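Local coordinates for protein putative thiol-disulfide oxidoreductase (Bacteroides vulgatus, PDB 4GRF) that probably acts as a thiol-disulfide oxidoreductase, the present chain being its thioredoxin domain with a glutathione molecule joined to it by a mixed disulfide, at residues N25-G29 / K30-V34; D96-K99 / D100-S104; Y105-V108 / G109-H112. All coordinates share one frame; numbering follows the deposited sequence.

Along the chain the three contacts follow in series; none nests in or crosses another. Interaction 1 closes the turn that leads from the loop after strand 21-23 into strand 31-37, the middle strand of the five-stranded sheet. Interaction 2 lies within helix 95-104, after strand 89-92 at the sheet's edge. Interaction 3 starts directly where that helix ends and closes the loop that enters strand 112-116, the antiparallel neighbour of strand 31-37. Interactions 2 and 3 touch: Leu-102 CD2 packs against Phe-110 CZ, and Leu-102 O probably accepts a hydrogen bond from Ile-107 N. Interaction 1 touches neither, its centre lying about 19 Å from each of theirs.

Interaction 1 of 3, residues N25-G29 / K30-V34; sequences NDFKG and KYVLV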
loop_
_atom_site.group_PDB
_atom_site.type_symbol
_atom_site.label_atom_id
_atom_site.label_comp_id
_atom_site.label_asym_id
_atom_site.label_seq_id
_atom_site.Cartn_x
_atom_site.Cartn_y
_atom_site.Cartn_z
ATOM N N ASN A 25 -11.471 1.708 0.247
ATOM C CA ASN A 25 -12.784 1.186 0.691
ATOM C C ASN A 25 -13.228 -0.052 -0.094
ATOM O O ASN A 25 -13.998 -0.879 0.406
ATOM C CB ASN A 25 -13.828 2.304 0.579
ATOM C CG ASN A 25 -15.206 1.881 1.069
ATOM O OD1 ASN A 25 -15.378 1.532 2.244
ATOM N ND2 ASN A 25 -16.197 1.911 0.170
ATOM N N ASP A 26 -12.725 -0.207 -1.325
ATOM C CA ASP A 26 -13.073 -1.340 -2.147
ATOM C C ASP A 26 -12.650 -2.653 -1.509
ATOM O O ASP A 26 -13.161 -3.717 -1.870
ATOM C CB ASP A 26 -12.445 -1.222 -3.545
ATOM C CG ASP A 26 -13.111 -0.170 -4.407
ATOM O OD1 ASP A 26 -14.299 0.181 -4.169
ATOM O OD2 ASP A 26 -12.452 0.296 -5.360
ATOM N N PHE A 27 -11.734 -2.578 -0.553
ATOM C CA PHE A 27 -11.177 -3.777 0.059
ATOM C C PHE A 27 -11.667 -4.037 1.475
ATOM O O PHE A 27 -11.094 -4.869 2.202
ATOM C CB PHE A 27 -9.660 -3.687 0.033
ATOM C CG PHE A 27 -9.123 -3.504 -1.353
ATOM C CD1 PHE A 27 -9.116 -4.560 -2.244
ATOM C CD2 PHE A 27 -8.668 -2.263 -1.774
ATOM C CE1 PHE A 27 -8.647 -4.387 -3.539
ATOM C CE2 PHE A 27 -8.189 -2.087 -3.064
ATOM C CZ PHE A 27 -8.189 -3.144 -3.944
ATOM N N LYS A 28 -12.724 -3.339 1.864
ATOM C CA LYS A 28 -13.398 -3.663 3.098
ATOM C C LYS A 28 -13.728 -5.152 3.108
ATOM O O LYS A 28 -14.113 -5.740 2.082
ATOM C CB LYS A 28 -14.672 -2.825 3.257
ATOM C CG LYS A 28 -14.419 -1.374 3.642
ATOM C CD LYS A 28 -14.379 -1.200 5.147
ATOM C CE LYS A 28 -13.976 0.195 5.599
ATOM N NZ LYS A 28 -14.446 1.325 4.765
ATOM N N GLY A 29 -13.549 -5.766 4.270
ATOM C CA GLY A 29 -13.693 -7.200 4.391
ATOM C C GLY A 29 -12.371 -7.944 4.392
ATOM O O GLY A 29 -12.307 -9.096 4.816
ATOM N N LYS A 30 -11.315 -7.292 3.909
ATOM C CA LYS A 30 -9.984 -7.878 3.894
ATOM C C LYS A 30 -9.005 -7.073 4.733
ATOM O O LYS A 30 -9.207 -5.893 4.963
ATOM C CB LYS A 30 -9.435 -7.932 2.471
ATOM C CG LYS A 30 -10.196 -8.877 1.578
ATOM C CD LYS A 30 -9.581 -8.932 0.199
ATOM C CE LYS A 30 -10.386 -9.855 -0.694
ATOM N NZ LYS A 30 -9.630 -10.115 -1.945
ATOM N N TYR A 31 -7.963 -7.744 5.235
ATOM C CA TYR A 31 -6.787 -7.048 5.708
ATOM C C TYR A 31 -6.076 -6.515 4.469
ATOM O O TYR A 31 -5.971 -7.207 3.466
ATOM C CB TYR A 31 -5.871 -7.987 6.489
ATOM C CG TYR A 31 -6.338 -8.205 7.895
ATOM C CD1 TYR A 31 -6.026 -7.304 8.898
ATOM C CD2 TYR A 31 -7.052 -9.344 8.234
ATOM C CE1 TYR A 31 -6.442 -7.509 10.206
ATOM C CE2 TYR A 31 -7.478 -9.550 9.530
ATOM C CZ TYR A 31 -7.185 -8.632 10.508
ATOM O OH TYR A 31 -7.626 -8.853 11.795
ATOM N N VAL A 32 -5.601 -5.274 4.559
ATOM C CA VAL A 32 -4.927 -4.640 3.447
ATOM C C VAL A 32 -3.639 -4.015 3.946
ATOM O O VAL A 32 -3.666 -3.189 4.843
ATOM C CB VAL A 32 -5.783 -3.493 2.865
ATOM C CG1 VAL A 32 -5.163 -3.007 1.554
ATOM C CG2 VAL A 32 -7.219 -3.932 2.645
ATOM N N LEU A 33 -2.522 -4.397 3.344
ATOM C CA LEU A 33 -1.297 -3.676 3.530
ATOM C C LEU A 33 -1.351 -2.530 2.541
ATOM O O LEU A 33 -1.549 -2.747 1.339
ATOM C CB LEU A 33 -0.107 -4.575 3.204
ATOM C CG LEU A 33 1.235 -4.424 3.914
ATOM C CD1 LEU A 33 1.136 -4.480 5.438
ATOM C CD2 LEU A 33 2.126 -5.561 3.437
ATOM N N VAL A 34 -1.228 -1.315 3.049
ATOM C CA VAL A 34 -1.178 -0.142 2.198
ATOM C C VAL A 34 0.281 0.337 2.127
ATOM O O VAL A 34 0.911 0.602 3.162
ATOM C CB VAL A 34 -2.097 0.955 2.730
ATOM C CG1 VAL A 34 -2.104 2.147 1.786
ATOM C CG2 VAL A 34 -3.505 0.414 2.896
#
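Phe-27 and Lys-30 are joined through their backbones at the ends of a type II beta turn: Lys-30 N donates to Phe-27 O at 3.0 Å, with an N-H...O angle of 153°. Gly-29 takes the third position of this turn with positive phi (100°), where a side chain would be jammed against the carbonyl O of Lys-28. The apolar part is small. One methyl of Val-32, CG2, reaches back from the strand to Phe-27 CB at 3.6 Å and approaches the ring obliquely. Phe-27 CG stands anti to its carbonyl carbon (chi1 -57°), and the ring leads away from the turn to meet Tyr-66 of strand 63-69. A polar bond lies at the surface: Lys-28 curls back over the preceding 3-10 turn so that NZ donates to Asn-25 OD1 at 2.7 Å, in the plane of the amide carbonyl. Lys-30, extended beyond CG, points its ammonium the other way, toward a sulfate ion, probably from the crystallisation liquor, at long, weak range. The chemistry thus divides the work: backbone bond and glycine set the reversal, buried Val-32 packs on the base of partly exposed Phe-27, and the lysine ends stay at the surface.

Interaction 2 of 3, residues D96-K99 / D100-S104; sequences DDVK and DVLES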
loop_
_atom_site.group_PDB
_atom_site.type_symbol
_atom_site.label_atom_id
_atom_site.label_comp_id
_atom_site.label_asym_id
_atom_site.label_seq_id
_atom_site.Cartn_x
_atom_site.Cartn_y
_atom_site.Cartn_z
ATOM N N ASP A 96 -3.796 16.242 -8.159
ATOM C CA ASP A 96 -4.587 17.079 -7.257
ATOM C C ASP A 96 -4.972 16.377 -5.972
ATOM O O ASP A 96 -5.601 16.983 -5.113
ATOM C CB ASP A 96 -5.867 17.544 -7.951
ATOM C CG ASP A 96 -5.631 18.717 -8.885
ATOM O OD1 ASP A 96 -4.490 19.232 -8.930
ATOM O OD2 ASP A 96 -6.593 19.125 -9.571
ATOM N N ASP A 97 -4.613 15.103 -5.839
ATOM C CA ASP A 97 -4.971 14.331 -4.639
ATOM C C ASP A 97 -3.769 13.998 -3.773
ATOM O O ASP A 97 -3.925 13.635 -2.611
ATOM C CB ASP A 97 -5.661 13.032 -5.014
ATOM C CG ASP A 97 -7.050 13.245 -5.550
ATOM O OD1 ASP A 97 -7.710 14.252 -5.182
ATOM O OD2 ASP A 97 -7.481 12.392 -6.345
ATOM N N VAL A 98 -2.569 14.125 -4.334
ATOM C CA VAL A 98 -1.370 13.719 -3.618
ATOM C C VAL A 98 -1.200 14.403 -2.263
ATOM O O VAL A 98 -0.992 13.747 -1.253
ATOM C CB VAL A 98 -0.114 13.992 -4.454
ATOM C CG1 VAL A 98 1.143 13.801 -3.611
ATOM C CG2 VAL A 98 -0.096 13.082 -5.675
ATOM N N LYS A 99 -1.266 15.731 -2.242
ATOM C CA LYS A 99 -1.061 16.454 -1.003
ATOM C C LYS A 99 -2.127 16.084 0.038
ATOM O O LYS A 99 -1.805 15.877 1.202
ATOM C CB LYS A 99 -1.062 17.963 -1.264
ATOM C CG LYS A 99 -0.548 18.792 -0.098
ATOM C CD LYS A 99 -0.511 20.272 -0.442
ATOM C CE LYS A 99 -0.155 21.113 0.770
ATOM N NZ LYS A 99 -0.336 22.566 0.508
ATOM N N ASP A 100 -3.379 15.983 -0.388
ATOM C CA ASP A 100 -4.472 15.652 0.536
ATOM C C ASP A 100 -4.281 14.279 1.187
ATOM O O ASP A 100 -4.518 14.108 2.377
ATOM C CB ASP A 100 -5.817 15.676 -0.180
ATOM C CG ASP A 100 -6.198 17.063 -0.645
ATOM O OD1 ASP A 100 -5.884 18.040 0.076
ATOM O OD2 ASP A 100 -6.802 17.173 -1.733
ATOM N N VAL A 101 -3.869 13.296 0.393
ATOM C CA VAL A 101 -3.656 11.951 0.911
ATOM C C VAL A 101 -2.499 11.929 1.898
ATOM O O VAL A 101 -2.624 11.382 3.000
ATOM C CB VAL A 101 -3.439 10.934 -0.240
ATOM C CG1 VAL A 101 -2.999 9.589 0.310
ATOM C CG2 VAL A 101 -4.731 10.781 -1.026
ATOM N N LEU A 102 -1.348 12.484 1.511
ATOM C CA LEU A 102 -0.206 12.526 2.404
ATOM C C LEU A 102 -0.512 13.250 3.700
ATOM O O LEU A 102 -0.092 12.812 4.764
ATOM C CB LEU A 102 0.994 13.173 1.740
ATOM C CG LEU A 102 1.502 12.392 0.526
ATOM C CD1 LEU A 102 2.689 13.104 -0.081
ATOM C CD2 LEU A 102 1.875 10.962 0.905
ATOM N N GLU A 103 -1.219 14.370 3.620
ATOM C CA GLU A 103 -1.558 15.091 4.834
ATOM C C GLU A 103 -2.505 14.269 5.701
ATOM O O GLU A 103 -2.315 14.174 6.905
ATOM C CB GLU A 103 -2.163 16.443 4.498
ATOM C CG GLU A 103 -1.141 17.425 3.954
ATOM C CD GLU A 103 -1.761 18.760 3.601
ATOM O OE1 GLU A 103 -2.977 18.924 3.842
ATOM O OE2 GLU A 103 -1.035 19.636 3.081
ATOM N N SER A 104 -3.495 13.636 5.082
ATOM C CA SER A 104 -4.490 12.880 5.837
ATOM C C SER A 104 -3.876 11.696 6.596
ATOM O O SER A 104 -4.371 11.322 7.647
ATOM C CB SER A 104 -5.635 12.420 4.921
ATOM O OG SER A 104 -5.277 11.297 4.139
#
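Val-98 and Leu-102, one helical turn apart, lie side by side and point the same way, with Val-98 CG1 and Leu-102 CD1 in contact at 3.9 Å. Leu-102 has CG anti to its carbonyl carbon (chi1 -63°), which lays CG over Val-98 O at 3.3 Å before the chain runs on to the valine methyl. Leu-102 N also donates to Val-98 O at 3.1 Å (N-H...O 176°). Lys-99 and Glu-103, the next pair one turn apart, behave differently: their extended chains cross at a slant, and Lys-99 NZ stands 4.0 Å from Glu-103 OE2, a long salt bridge whose geometry is doubtful because that oxygen is crowded in the model. Their backbones are joined more surely, Glu-103 N giving a bond of 2.9 Å to Lys-99 O. Val-101 turns to another side of the helix, its CG2 resting 3.4 Å from Asp-97 O, which also accepts Val-101 N. At the last turn Ser-104 OG bends back and donates to Val-101 O at 2.9 Å. Val-98 also touches Leu-93, while the lysine and glutamate are exposed: the pattern of an amphipathic surface helix, with side chains paired at i and i+4, flanking the thioredoxin-fold sheet.

Interaction 3 of 3, residues Y105-V108 / G109-H112; sequences YCIV and GFPH. With GSH (glutathione), chain H.
Ile-107 fills the tight part of this contact, set between two aromatic rings. Its CG1 lies over one face of the His-112 imidazole, 4.0 Å from the centroid and 23° off the ring normal, and its CG2 lies over a face of the Phe-110 ring, 4.2 Å from the centroid: two CH-pi contacts made by two branches of one side chain. With CG1 anti to the carbonyl carbon and CG2 anti to the backbone N (chi1 -64°), each branch is directed at its own ring, and CG2 also meets Gly-109 O at 3.6 Å. An alanine here would remove both branches and would probably open a gap between the two rings and cost each ring face its CH-pi partner.

The polar link is indirect and runs through one water, which donates to Tyr-105 O at 2.9 Å and hydrogen-bonds His-112 NE2 at 2.6 Å, joining carbonyl and imidazole. The loose side is the exposed bend at Val-108 and Gly-109. Cys-106 is partly exposed: in the conformer described, SG is anti to the backbone N (chi1 -177°) and joined to glutathione SG2 by a mixed disulfide of 2.0 Å. Ser-2 bonds through its backbone to Cys-106 and also receives a glutathione hydrogen bond.

Just past helix 95-104, Cys-106 at positive phi completes a Schellman motif. From there the loop crosses to strand 112-116. Tyr-105 reaches inward to Phe-36, its OH bonded to Pro-10 O; Phe-110 meets Phe-38 edge-to-face and touches Cys-44; and the cis Pro-111, as in the thioredoxin family, packs against Trp-43 and Cys-44 of helix 42-46, beside the disulfide-forming cysteine pair and just before the strand that runs antiparallel to 31-37.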
loop_
_atom_site.group_PDB
_atom_site.type_symbol
_atom_site.label_atom_id
_atom_site.label_comp_id
_atom_site.label_asym_id
_atom_site.label_seq_id
_atom_site.Cartn_x
_atom_site.Cartn_y
_atom_site.Cartn_z
ATOM N N TYR A 105 -2.802 11.104 6.049
ATOM C CA TYR A 105 -2.096 10.008 6.711
ATOM C C TYR A 105 -0.882 10.492 7.487
ATOM O O TYR A 105 -0.168 9.690 8.091
ATOM C CB TYR A 105 -1.675 8.937 5.687
ATOM C CG TYR A 105 -2.800 7.991 5.324
ATOM C CD1 TYR A 105 -3.732 8.325 4.344
ATOM C CD2 TYR A 105 -2.939 6.760 5.976
ATOM C CE1 TYR A 105 -4.756 7.454 4.006
ATOM C CE2 TYR A 105 -3.948 5.877 5.652
ATOM C CZ TYR A 105 -4.868 6.220 4.687
ATOM O OH TYR A 105 -5.862 5.347 4.387
ATOM N N CYS A 106 -0.686 11.808 7.470
ATOM C CA CYS A 106 0.465 12.464 8.071
ATOM C C CYS A 106 1.778 11.787 7.703
ATOM O O CYS A 106 2.596 11.445 8.563
ATOM C CB CYS A 106 0.364 12.533 9.576
ATOM S SG CYS A 106 1.791 13.431 10.196
ATOM N N ILE A 107 1.962 11.601 6.402
ATOM C CA ILE A 107 3.132 10.908 5.902
ATOM C C ILE A 107 4.267 11.873 5.747
ATOM O O ILE A 107 4.187 12.846 4.992
ATOM C CB ILE A 107 2.874 10.220 4.558
ATOM C CG1 ILE A 107 1.825 9.118 4.739
ATOM C CG2 ILE A 107 4.153 9.618 4.004
ATOM C CD1 ILE A 107 1.287 8.558 3.432
ATOM N N VAL A 108 5.324 11.570 6.482
ATOM C CA VAL A 108 6.511 12.386 6.535
ATOM C C VAL A 108 7.625 11.787 5.687
ATOM O O VAL A 108 8.392 12.505 5.041
ATOM C CB VAL A 108 6.979 12.474 8.003
ATOM C CG1 VAL A 108 8.278 13.231 8.119
ATOM C CG2 VAL A 108 5.890 13.111 8.862
ATOM N N GLY A 109 7.737 10.468 5.724
ATOM C CA GLY A 109 8.823 9.783 5.018
ATOM C C GLY A 109 8.358 8.507 4.355
ATOM O O GLY A 109 7.289 7.991 4.673
ATOM N N PHE A 110 9.171 8.007 3.429
ATOM C CA PHE A 110 8.875 6.780 2.674
ATOM C C PHE A 110 10.018 5.793 2.829
ATOM O O PHE A 110 11.161 6.198 3.016
ATOM C CB PHE A 110 8.707 7.091 1.192
ATOM C CG PHE A 110 7.592 8.033 0.892
ATOM C CD1 PHE A 110 7.744 9.389 1.118
ATOM C CD2 PHE A 110 6.392 7.577 0.370
ATOM C CE1 PHE A 110 6.712 10.275 0.842
ATOM C CE2 PHE A 110 5.365 8.458 0.081
ATOM C CZ PHE A 110 5.525 9.810 0.318
ATOM N N PRO A 111 9.723 4.485 2.759
ATOM C CA PRO A 111 8.420 3.886 2.564
ATOM C C PRO A 111 7.491 4.152 3.759
ATOM O O PRO A 111 7.956 4.403 4.862
ATOM C CB PRO A 111 8.741 2.383 2.482
ATOM C CG PRO A 111 9.974 2.216 3.291
ATOM C CD PRO A 111 10.754 3.480 3.088
ATOM N N HIS A 112 6.195 4.115 3.488
ATOM C CA HIS A 112 5.183 4.175 4.509
ATOM C C HIS A 112 4.255 2.979 4.279
ATOM O O HIS A 112 3.475 2.944 3.302
ATOM C CB HIS A 112 4.400 5.465 4.448
ATOM C CG HIS A 112 3.538 5.673 5.633
ATOM N ND1 HIS A 112 4.058 5.947 6.879
ATOM C CD2 HIS A 112 2.196 5.640 5.783
ATOM C CE1 HIS A 112 3.070 6.068 7.744
ATOM N NE2 HIS A 112 1.930 5.894 7.103
HETATM N N1 GSH H . -7.086 12.940 14.107
HETATM C CA1 GSH H . -5.673 13.403 14.091
HETATM C C1 GSH H . -5.533 14.797 14.640
HETATM O O11 GSH H . -4.658 15.015 15.508
HETATM O O12 GSH H . -6.295 15.692 14.208
HETATM C CB1 GSH H . -5.152 13.328 12.657
HETATM C CG1 GSH H . -3.856 14.116 12.477
HETATM C CD1 GSH H . -2.653 13.279 12.858
HETATM O OE1 GSH H . -2.750 12.106 13.192
HETATM N N2 GSH H . -1.472 13.891 12.795
HETATM C CA2 GSH H . -0.252 13.168 13.074
HETATM C C2 GSH H . -0.240 12.598 14.461
HETATM O O2 GSH H . -0.507 13.291 15.431
HETATM C CB2 GSH H . 0.964 14.075 12.883
HETATM S SG2 GSH H . 0.947 14.935 11.296
HETATM N N3 GSH H . 0.087 11.312 14.521
HETATM C CA3 GSH H . 0.213 10.559 15.753
HETATM C C3 GSH H . 0.928 9.244 15.494
HETATM O O31 GSH H . 1.083 8.459 16.449
HETATM O O32 GSH H . 1.335 8.980 14.335
HETATM O O HOH W 1 -0.264 6.789 8.135
#